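Local coordinates for Mgp-operon protein 3 (Mycoplasma pneumoniae, PDB 6RJ1), which probably serves as a membrane-anchored, extracellular adhesin of the P110-like family, helping this human pathogen attach to host cells, at residues G501-K504 and Q505-F508; G697-N700 and E701-K705; P790-R793 and G794-P797; T896-E899 and F900-A904. All coordinates share one frame; numbering follows the deposited sequence.

Contact 1 of 4, residues G501-K504 and Q505-F508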
loop_
_atom_site.group_PDB
_atom_site.type_symbol
_atom_site.label_atom_id
_atom_site.label_comp_id
_atom_site.label_asym_id
_atom_site.label_seq_id
_atom_site.Cartn_x
_atom_site.Cartn_y
_atom_site.Cartn_z
ATOM N N GLY A 501 -14.906 9.035 2.594
ATOM C CA GLY A 501 -16.066 8.722 3.415
ATOM C C GLY A 501 -16.850 9.968 3.741
ATOM O O GLY A 501 -18.059 10.025 3.520
ATOM N N THR A 502 -16.150 10.969 4.295
ATOM C CA THR A 502 -16.685 12.286 4.656
ATOM C C THR A 502 -15.719 13.342 4.118
ATOM O O THR A 502 -14.553 13.026 3.851
ATOM C CB THR A 502 -16.876 12.426 6.191
ATOM O OG1 THR A 502 -15.645 12.160 6.867
ATOM C CG2 THR A 502 -17.974 11.533 6.742
ATOM N N ASP A 503 -16.187 14.598 3.981
ATOM C CA ASP A 503 -15.329 15.694 3.526
ATOM C C ASP A 503 -14.251 15.987 4.576
ATOM O O ASP A 503 -13.121 16.341 4.221
ATOM C CB ASP A 503 -16.141 16.958 3.203
ATOM C CG ASP A 503 -15.319 18.061 2.549
ATOM O OD1 ASP A 503 -14.644 17.777 1.516
ATOM O OD2 ASP A 503 -15.350 19.208 3.064
ATOM N N LYS A 504 -14.597 15.777 5.863
ATOM C CA LYS A 504 -13.684 15.944 6.978
ATOM C C LYS A 504 -12.547 14.919 6.878
ATOM O O LYS A 504 -11.388 15.272 7.101
ATOM C CB LYS A 504 -14.439 15.826 8.316
ATOM C CG LYS A 504 -13.815 16.643 9.451
ATOM C CD LYS A 504 -14.068 18.158 9.329
ATOM C CE LYS A 504 -15.175 18.673 10.221
ATOM N NZ LYS A 504 -16.518 18.321 9.709
ATOM N N GLN A 505 -12.871 13.675 6.469
ATOM C CA GLN A 505 -11.884 12.612 6.308
ATOM C C GLN A 505 -10.863 12.911 5.210
ATOM O O GLN A 505 -9.689 12.558 5.368
ATOM C CB GLN A 505 -12.551 11.250 6.119
ATOM C CG GLN A 505 -12.850 10.568 7.449
ATOM C CD GLN A 505 -13.710 9.350 7.279
ATOM O OE1 GLN A 505 -14.906 9.444 6.993
ATOM N NE2 GLN A 505 -13.118 8.179 7.468
ATOM N N LYS A 506 -11.295 13.613 4.134
ATOM C CA LYS A 506 -10.415 14.047 3.042
ATOM C C LYS A 506 -9.485 15.134 3.592
ATOM O O LYS A 506 -8.264 15.042 3.420
ATOM C CB LYS A 506 -11.237 14.593 1.861
ATOM C CG LYS A 506 -10.407 14.869 0.601
ATOM C CD LYS A 506 -11.266 15.230 -0.622
ATOM C CE LYS A 506 -11.589 16.698 -0.722
ATOM N NZ LYS A 506 -12.440 16.984 -1.908
ATOM N N GLN A 507 -10.084 16.139 4.288
ATOM C CA GLN A 507 -9.418 17.282 4.921
ATOM C C GLN A 507 -8.274 16.815 5.816
ATOM O O GLN A 507 -7.186 17.370 5.727
ATOM C CB GLN A 507 -10.415 18.121 5.733
ATOM C CG GLN A 507 -11.349 18.986 4.896
ATOM C CD GLN A 507 -12.426 19.641 5.737
ATOM O OE1 GLN A 507 -12.182 20.161 6.829
ATOM N NE2 GLN A 507 -13.647 19.641 5.243
ATOM N N PHE A 508 -8.502 15.753 6.623
ATOM C CA PHE A 508 -7.486 15.172 7.499
ATOM C C PHE A 508 -6.238 14.736 6.731
ATOM O O PHE A 508 -5.134 15.089 7.132
ATOM C CB PHE A 508 -8.059 13.983 8.288
ATOM C CG PHE A 508 -8.601 14.365 9.641
ATOM C CD1 PHE A 508 -7.748 14.576 10.716
ATOM C CD2 PHE A 508 -9.969 14.520 9.842
ATOM C CE1 PHE A 508 -8.249 14.929 11.966
ATOM C CE2 PHE A 508 -10.469 14.900 11.092
ATOM C CZ PHE A 508 -9.604 15.123 12.137
#

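Contact 2 of 4, residues G697-N700 and E701-K705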
loop_
_atom_site.group_PDB
_atom_site.type_symbol
_atom_site.label_atom_id
_atom_site.label_comp_id
_atom_site.label_asym_id
_atom_site.label_seq_id
_atom_site.Cartn_x
_atom_site.Cartn_y
_atom_site.Cartn_z
ATOM N N GLY A 697 -12.943 0.820 -3.051
ATOM C CA GLY A 697 -14.040 1.343 -3.849
ATOM C C GLY A 697 -14.351 0.588 -5.119
ATOM O O GLY A 697 -13.624 -0.329 -5.519
ATOM N N ILE A 698 -15.472 0.985 -5.735
ATOM C CA ILE A 698 -15.991 0.494 -7.005
ATOM C C ILE A 698 -15.921 1.662 -8.003
ATOM O O ILE A 698 -16.260 2.795 -7.645
ATOM C CB ILE A 698 -17.412 -0.143 -6.861
ATOM C CG1 ILE A 698 -17.837 -0.857 -8.164
ATOM C CG2 ILE A 698 -18.493 0.864 -6.348
ATOM C CD1 ILE A 698 -19.044 -1.767 -8.031
ATOM N N VAL A 699 -15.427 1.400 -9.222
ATOM C CA VAL A 699 -15.259 2.431 -10.240
ATOM C C VAL A 699 -15.830 1.949 -11.591
ATOM O O VAL A 699 -15.556 0.825 -12.022
ATOM C CB VAL A 699 -13.793 2.984 -10.299
ATOM C CG1 VAL A 699 -12.773 2.029 -9.677
ATOM C CG2 VAL A 699 -13.370 3.418 -11.693
ATOM N N ASN A 700 -16.681 2.798 -12.214
ATOM C CA ASN A 700 -17.336 2.541 -13.495
ATOM C C ASN A 700 -16.507 3.008 -14.696
ATOM O O ASN A 700 -15.537 3.751 -14.520
ATOM C CB ASN A 700 -18.736 3.167 -13.526
ATOM C CG ASN A 700 -18.770 4.655 -13.305
ATOM O OD1 ASN A 700 -18.283 5.449 -14.112
ATOM N ND2 ASN A 700 -19.363 5.062 -12.203
ATOM N N GLU A 701 -16.931 2.596 -15.920
ATOM C CA GLU A 701 -16.286 2.917 -17.198
ATOM C C GLU A 701 -16.055 4.411 -17.436
ATOM O O GLU A 701 -14.992 4.768 -17.946
ATOM C CB GLU A 701 -17.037 2.300 -18.388
ATOM C CG GLU A 701 -16.751 0.820 -18.589
ATOM C CD GLU A 701 -16.554 0.376 -20.028
ATOM O OE1 GLU A 701 -17.499 0.530 -20.837
ATOM O OE2 GLU A 701 -15.457 -0.140 -20.344
ATOM N N SER A 702 -17.032 5.280 -17.083
ATOM C CA SER A 702 -16.885 6.726 -17.269
ATOM C C SER A 702 -15.826 7.311 -16.317
ATOM O O SER A 702 -15.089 8.215 -16.710
ATOM C CB SER A 702 -18.228 7.444 -17.148
ATOM O OG SER A 702 -18.591 7.741 -15.809
ATOM N N GLU A 703 -15.726 6.760 -15.087
ATOM C CA GLU A 703 -14.723 7.171 -14.103
ATOM C C GLU A 703 -13.335 6.730 -14.582
ATOM O O GLU A 703 -12.364 7.472 -14.429
ATOM C CB GLU A 703 -15.032 6.595 -12.711
ATOM C CG GLU A 703 -16.223 7.242 -12.020
ATOM C CD GLU A 703 -16.638 6.606 -10.705
ATOM O OE1 GLU A 703 -16.917 5.385 -10.696
ATOM O OE2 GLU A 703 -16.702 7.333 -9.687
ATOM N N LEU A 704 -13.259 5.541 -15.203
ATOM C CA LEU A 704 -12.028 5.001 -15.775
ATOM C C LEU A 704 -11.622 5.787 -17.016
ATOM O O LEU A 704 -10.436 6.038 -17.207
ATOM C CB LEU A 704 -12.185 3.511 -16.121
ATOM C CG LEU A 704 -12.142 2.528 -14.950
ATOM C CD1 LEU A 704 -12.604 1.157 -15.377
ATOM C CD2 LEU A 704 -10.756 2.451 -14.320
ATOM N N LYS A 705 -12.611 6.210 -17.837
ATOM C CA LYS A 705 -12.395 6.991 -19.059
ATOM C C LYS A 705 -11.823 8.364 -18.730
ATOM O O LYS A 705 -11.003 8.865 -19.497
ATOM C CB LYS A 705 -13.689 7.128 -19.854
ATOM C CG LYS A 705 -13.476 7.456 -21.326
ATOM C CD LYS A 705 -14.797 7.548 -22.036
ATOM C CE LYS A 705 -14.623 8.047 -23.452
ATOM N NZ LYS A 705 -15.850 7.854 -24.282
HETATM O O HOH W 1 -15.772 5.593 -7.753
HETATM O O HOH W 2 -18.445 3.795 -9.144
#

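Contact 3 of 4, residues P790-R793 and G794-P797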
loop_
_atom_site.group_PDB
_atom_site.type_symbol
_atom_site.label_atom_id
_atom_site.label_comp_id
_atom_site.label_asym_id
_atom_site.label_seq_id
_atom_site.Cartn_x
_atom_site.Cartn_y
_atom_site.Cartn_z
ATOM N N PRO A 790 -29.418 -17.411 -4.041
ATOM C CA PRO A 790 -30.453 -16.585 -4.682
ATOM C C PRO A 790 -30.932 -15.420 -3.814
ATOM O O PRO A 790 -31.033 -15.550 -2.590
ATOM C CB PRO A 790 -31.578 -17.586 -4.968
ATOM C CG PRO A 790 -31.423 -18.633 -3.940
ATOM C CD PRO A 790 -29.952 -18.735 -3.651
ATOM N N VAL A 791 -31.215 -14.278 -4.459
ATOM C CA VAL A 791 -31.730 -13.081 -3.787
ATOM C C VAL A 791 -33.233 -12.903 -4.082
ATOM O O VAL A 791 -33.786 -13.624 -4.922
ATOM C CB VAL A 791 -30.900 -11.787 -4.037
ATOM C CG1 VAL A 791 -29.618 -11.791 -3.212
ATOM C CG2 VAL A 791 -30.599 -11.571 -5.520
ATOM N N ALA A 792 -33.890 -11.968 -3.366
ATOM C CA ALA A 792 -35.318 -11.660 -3.497
ATOM C C ALA A 792 -35.711 -11.229 -4.920
ATOM O O ALA A 792 -34.855 -10.759 -5.679
ATOM C CB ALA A 792 -35.709 -10.584 -2.494
ATOM N N ARG A 793 -37.007 -11.417 -5.279
ATOM C CA ARG A 793 -37.573 -11.051 -6.575
ATOM C C ARG A 793 -37.352 -9.561 -6.887
ATOM O O ARG A 793 -37.638 -8.694 -6.050
ATOM C CB ARG A 793 -39.068 -11.392 -6.621
ATOM C CG ARG A 793 -39.423 -12.547 -7.552
ATOM C CD ARG A 793 -40.382 -12.112 -8.665
ATOM N NE ARG A 793 -41.266 -13.193 -9.087
ATOM C CZ ARG A 793 -42.171 -13.102 -10.062
ATOM N NH1 ARG A 793 -42.937 -14.145 -10.365
ATOM N NH2 ARG A 793 -42.316 -11.971 -10.746
ATOM N N GLY A 794 -36.796 -9.301 -8.069
ATOM C CA GLY A 794 -36.525 -7.957 -8.570
ATOM C C GLY A 794 -35.242 -7.311 -8.101
ATOM O O GLY A 794 -35.083 -6.098 -8.257
ATOM N N HIS A 795 -34.315 -8.108 -7.534
ATOM C CA HIS A 795 -33.020 -7.619 -7.047
ATOM C C HIS A 795 -31.872 -8.353 -7.728
ATOM O O HIS A 795 -31.958 -9.562 -7.948
ATOM C CB HIS A 795 -32.919 -7.742 -5.520
ATOM C CG HIS A 795 -33.808 -6.791 -4.779
ATOM N ND1 HIS A 795 -35.120 -7.116 -4.469
ATOM C CD2 HIS A 795 -33.543 -5.551 -4.307
ATOM C CE1 HIS A 795 -35.605 -6.069 -3.821
ATOM N NE2 HIS A 795 -34.691 -5.105 -3.700
ATOM N N LYS A 796 -30.811 -7.612 -8.077
ATOM C CA LYS A 796 -29.609 -8.135 -8.736
ATOM C C LYS A 796 -28.804 -9.039 -7.781
ATOM O O LYS A 796 -28.849 -8.801 -6.571
ATOM C CB LYS A 796 -28.716 -6.968 -9.214
ATOM C CG LYS A 796 -29.298 -6.107 -10.337
ATOM C CD LYS A 796 -29.059 -6.668 -11.754
ATOM C CE LYS A 796 -27.720 -6.413 -12.442
ATOM N NZ LYS A 796 -27.331 -4.978 -12.436
ATOM N N PRO A 797 -28.047 -10.056 -8.282
ATOM C CA PRO A 797 -27.252 -10.904 -7.364
ATOM C C PRO A 797 -26.115 -10.144 -6.681
ATOM O O PRO A 797 -25.399 -9.388 -7.342
ATOM C CB PRO A 797 -26.714 -12.016 -8.271
ATOM C CG PRO A 797 -26.733 -11.446 -9.640
ATOM C CD PRO A 797 -27.886 -10.489 -9.688
#

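Contact 4 of 4, residues T896-E899 and F900-A904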
loop_
_atom_site.group_PDB
_atom_site.type_symbol
_atom_site.label_atom_id
_atom_site.label_comp_id
_atom_site.label_asym_id
_atom_site.label_seq_id
_atom_site.Cartn_x
_atom_site.Cartn_y
_atom_site.Cartn_z
ATOM N N THR A 896 -20.087 -14.857 5.868
ATOM C CA THR A 896 -20.782 -15.012 7.157
ATOM C C THR A 896 -21.748 -13.841 7.357
ATOM O O THR A 896 -21.517 -12.754 6.824
ATOM C CB THR A 896 -19.801 -15.127 8.357
ATOM O OG1 THR A 896 -18.973 -13.970 8.440
ATOM C CG2 THR A 896 -18.949 -16.398 8.332
ATOM N N GLY A 897 -22.811 -14.074 8.121
ATOM C CA GLY A 897 -23.818 -13.065 8.445
ATOM C C GLY A 897 -24.973 -12.969 7.468
ATOM O O GLY A 897 -24.995 -13.664 6.444
ATOM N N ILE A 898 -25.945 -12.090 7.792
ATOM C CA ILE A 898 -27.142 -11.818 6.985
ATOM C C ILE A 898 -26.704 -11.076 5.712
ATOM O O ILE A 898 -25.867 -10.173 5.779
ATOM C CB ILE A 898 -28.219 -11.014 7.786
ATOM C CG1 ILE A 898 -28.400 -11.521 9.263
ATOM C CG2 ILE A 898 -29.569 -10.938 7.046
ATOM C CD1 ILE A 898 -28.819 -13.026 9.508
ATOM N N GLU A 899 -27.258 -11.479 4.560
ATOM C CA GLU A 899 -26.937 -10.898 3.255
ATOM C C GLU A 899 -28.020 -9.923 2.772
ATOM O O GLU A 899 -29.156 -9.986 3.250
ATOM C CB GLU A 899 -26.677 -12.009 2.219
ATOM C CG GLU A 899 -25.555 -12.973 2.594
ATOM C CD GLU A 899 -24.146 -12.406 2.654
ATOM O OE1 GLU A 899 -23.766 -11.657 1.724
ATOM O OE2 GLU A 899 -23.417 -12.729 3.620
ATOM N N PHE A 900 -27.659 -9.011 1.841
ATOM C CA PHE A 900 -28.555 -8.005 1.261
ATOM C C PHE A 900 -29.660 -8.678 0.437
ATOM O O PHE A 900 -29.364 -9.522 -0.414
ATOM C CB PHE A 900 -27.752 -6.992 0.426
ATOM C CG PHE A 900 -28.476 -5.729 0.007
ATOM C CD1 PHE A 900 -29.095 -4.913 0.952
ATOM C CD2 PHE A 900 -28.473 -5.314 -1.319
ATOM C CE1 PHE A 900 -29.752 -3.741 0.566
ATOM C CE2 PHE A 900 -29.120 -4.135 -1.702
ATOM C CZ PHE A 900 -29.754 -3.357 -0.756
ATOM N N ASN A 901 -30.932 -8.336 0.730
ATOM C CA ASN A 901 -32.140 -8.903 0.108
ATOM C C ASN A 901 -32.207 -10.439 0.248
ATOM O O ASN A 901 -32.715 -11.110 -0.655
ATOM C CB ASN A 901 -32.332 -8.467 -1.370
ATOM C CG ASN A 901 -31.785 -7.121 -1.777
ATOM O OD1 ASN A 901 -30.983 -7.024 -2.712
ATOM N ND2 ASN A 901 -32.212 -6.056 -1.122
ATOM N N GLU A 902 -31.709 -10.986 1.389
ATOM C CA GLU A 902 -31.713 -12.426 1.711
ATOM C C GLU A 902 -33.152 -12.986 1.678
ATOM O O GLU A 902 -33.368 -14.118 1.237
ATOM C CB GLU A 902 -31.050 -12.678 3.075
ATOM C CG GLU A 902 -30.553 -14.100 3.275
ATOM C CD GLU A 902 -29.410 -14.247 4.261
ATOM O OE1 GLU A 902 -28.325 -14.707 3.843
ATOM O OE2 GLU A 902 -29.597 -13.907 5.451
ATOM N N ASP A 903 -34.123 -12.160 2.110
ATOM C CA ASP A 903 -35.562 -12.428 2.081
ATOM C C ASP A 903 -36.318 -11.181 1.562
ATOM O O ASP A 903 -35.691 -10.137 1.333
ATOM C CB ASP A 903 -36.092 -12.924 3.446
ATOM C CG ASP A 903 -35.861 -11.984 4.612
ATOM O OD1 ASP A 903 -34.767 -12.045 5.218
ATOM O OD2 ASP A 903 -36.780 -11.199 4.931
ATOM N N ALA A 904 -37.648 -11.308 1.348
ATOM C CA ALA A 904 -38.520 -10.249 0.824
ATOM C C ALA A 904 -38.440 -8.895 1.570
ATOM O O ALA A 904 -38.305 -7.859 0.913
ATOM C CB ALA A 904 -39.959 -10.738 0.768
#

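Contact 1 of 4, residues G501-K504 and Q505-F508
Thr502 OG1 is gripped twice by Gln505. It accepts the backbone N-H of Gln505, with OG1 to N at 3.2 Å, and gives its own hydrogen to the side-chain amide, where Thr502 OG1 lies 2.8 Å from Gln505 OE1, in the carbonyl plane and on a lone pair. Thr502 OG1 can serve both because chi1 of 56° sets it between its own backbone N and carbonyl carbon, where it is within reach of both Gln505 N and Gln505 OE1. Asp503 and Gln507, one turn apart, meet through a second short bond, 2.8 Å from Gln507 NE2 to Asp503 OD2. NE2 donates within its amide plane but approaches from above the carboxylate, the two planes being 71° apart. Asp503 OD1 also has Lys506 NZ at 4.1 Å, beyond salt-bridge range; that ammonium makes a weak, long ion pair with Glu497. Further along, Lys504 O accepts from Phe508 N at 3.0 Å and lies at the edge of the Phe508 ring, which has a cation-pi partner in Arg689. Gln505 packs on Tyr591 and Val595 of helix 591-595. A hydroxyl taking up the amide of the residue three positions on is the classical threonine N-cap, here opening helix 503-511.

Contact 2 of 4, residues G697-N700 and E701-K705
Asn700 and Glu703 face each other across the first turn of helix 701-712, each side chain bonded to the other's backbone. Asn700 OD1 accepts the amide of Glu703, OD1 to N 3.0 Å, and in return Glu703 OE1 takes the N-H of Asn700 at 3.0 Å from N. The second bond is nearly straight, 169° at the hydrogen, and uses the anti lone pair of OE1. Together the two make a capping box. A chi1 of 59° tucks the Asn700 amide between its own backbone N and carbonyl carbon, its plane only 19° from that of the Glu703 carboxylate. Ser702 OG also donates to Asn700 OD1, at 2.9 Å, reaching it from the face opposite to Glu703 N. Two waters donate to both Ile698 O and the Glu703 carboxylate, one to each carboxylate oxygen, tying strand 693-699 to the helix start. Val699 supplies the apolar part, its CG2 touching Leu704 CG at 3.6 Å and Glu703 CB at 3.7 Å, with Leu550 and Trp725 of the adjoining strands also against it. The buried carboxylate thus accepts from Asn700 N, weakly from Thr726 N through OE2, and from two waters at the N-terminal end of a helix, a setting that would probably favour its ionised form.

Contact 3 of 4, residues P790-R793 and G794-P797
The chain reverses between Ala792 and His795 in a type II beta turn, closed by His795 N donating to Ala792 O at 3.3 Å. Arg793 and Gly794 take the two corners. Gly794 has a positive phi of 83°, a conformation that favours glycine and is usual at this corner of a type II turn. The closing bond is bent, the hydrogen angle being 139°, and its donor is tilted from the carbonyl plane of Ala792. Beyond the turn the two arms stay near each other, Val791 and Pro797 having their CA atoms 6.1 Å apart.

His795 directs its CB toward the first arm, and its imidazole lies beside the turn carbonyls. His795 ND1 makes a weak bond to Arg793 O, 3.4 Å away, while Ala792 O lies at the edge of the ring, in its plane. The methyl of Ala792 completes this side, with CB 4.0 Å from His795 ND1. Val791 reaches the second arm with a single branch. Its chi1 of -76° brings CG2 between the backbone N and carbonyl carbon of Val791, and this methyl rests 3.4 Å from His795 O and 3.4 Å from Lys796 O. Pro797 CA also lies near Val791 CG2, at 3.9 Å.

Asp817 anchors the second arm by accepting from Lys796 N, and the His795 side chain also touches Asp817. Here, a type II turn at the protein surface forms part of the loop linking the antiparallel neighbours, strands 779-786 and 799-805.

Contact 4 of 4, residues T896-E899 and F900-A904
The carboxylate of Glu902 turns back to the backbone N of Glu899; the two carboxylate planes are 59° apart, their charged atoms not in contact. The phenyl ring of Phe900 carries Asn901 ND2 on one face, 3.5 Å above the plane and over its centre. Both oxygens of Glu902 share one donor: Glu899 N lies 3.5 Å from OE1 and 3.5 Å from OE2, two weak bonds of which that to OE2 is the straighter. An extended Glu902 chain, with CG anti to the backbone N (chi1 -159°), carries the group there. Between these residues runs a type II beta turn from Glu899 to Glu902, with Phe900 and Asn901 at its corners and a weak closing bond of 3.3 Å from Glu902 N to Glu899 O. Asn901 takes a positive phi of 57°, as is usual at the second corner of a type II turn. The turn belongs to the loop between strands 888-896 and 914-920. Carbon atoms border the carboxylate: Ile898 CG2 lies 3.4 Å from Glu902 OE2, and Glu899 CG 3.5 Å from Glu902 OE1. The Glu899 carboxylate itself leads away from Glu902 to a salt bridge with Arg811, and Phe900 O accepts from Asn798 ND2.

In the fold
The four contacts follow in series along the chain. Contacts 1 and 2, about 21 Å between centres, open helices that follow strands of one mixed sheet: strand 496-498, just before contact 1, and strand 693-699, in contact 2, both pair with strand 723-732. Contacts 3 and 4 lie farther out, their centres about 35 and 32 Å from the chain centre, in loops of two different antiparallel sheets. They are about 10 Å apart between centres and touch, probably through a hydrogen bond from Ala792 N to Asn901 O at 3.1 Å. Each loop connects strands of its own sheet, and the two meet at the periphery, joining neighbouring sheets there.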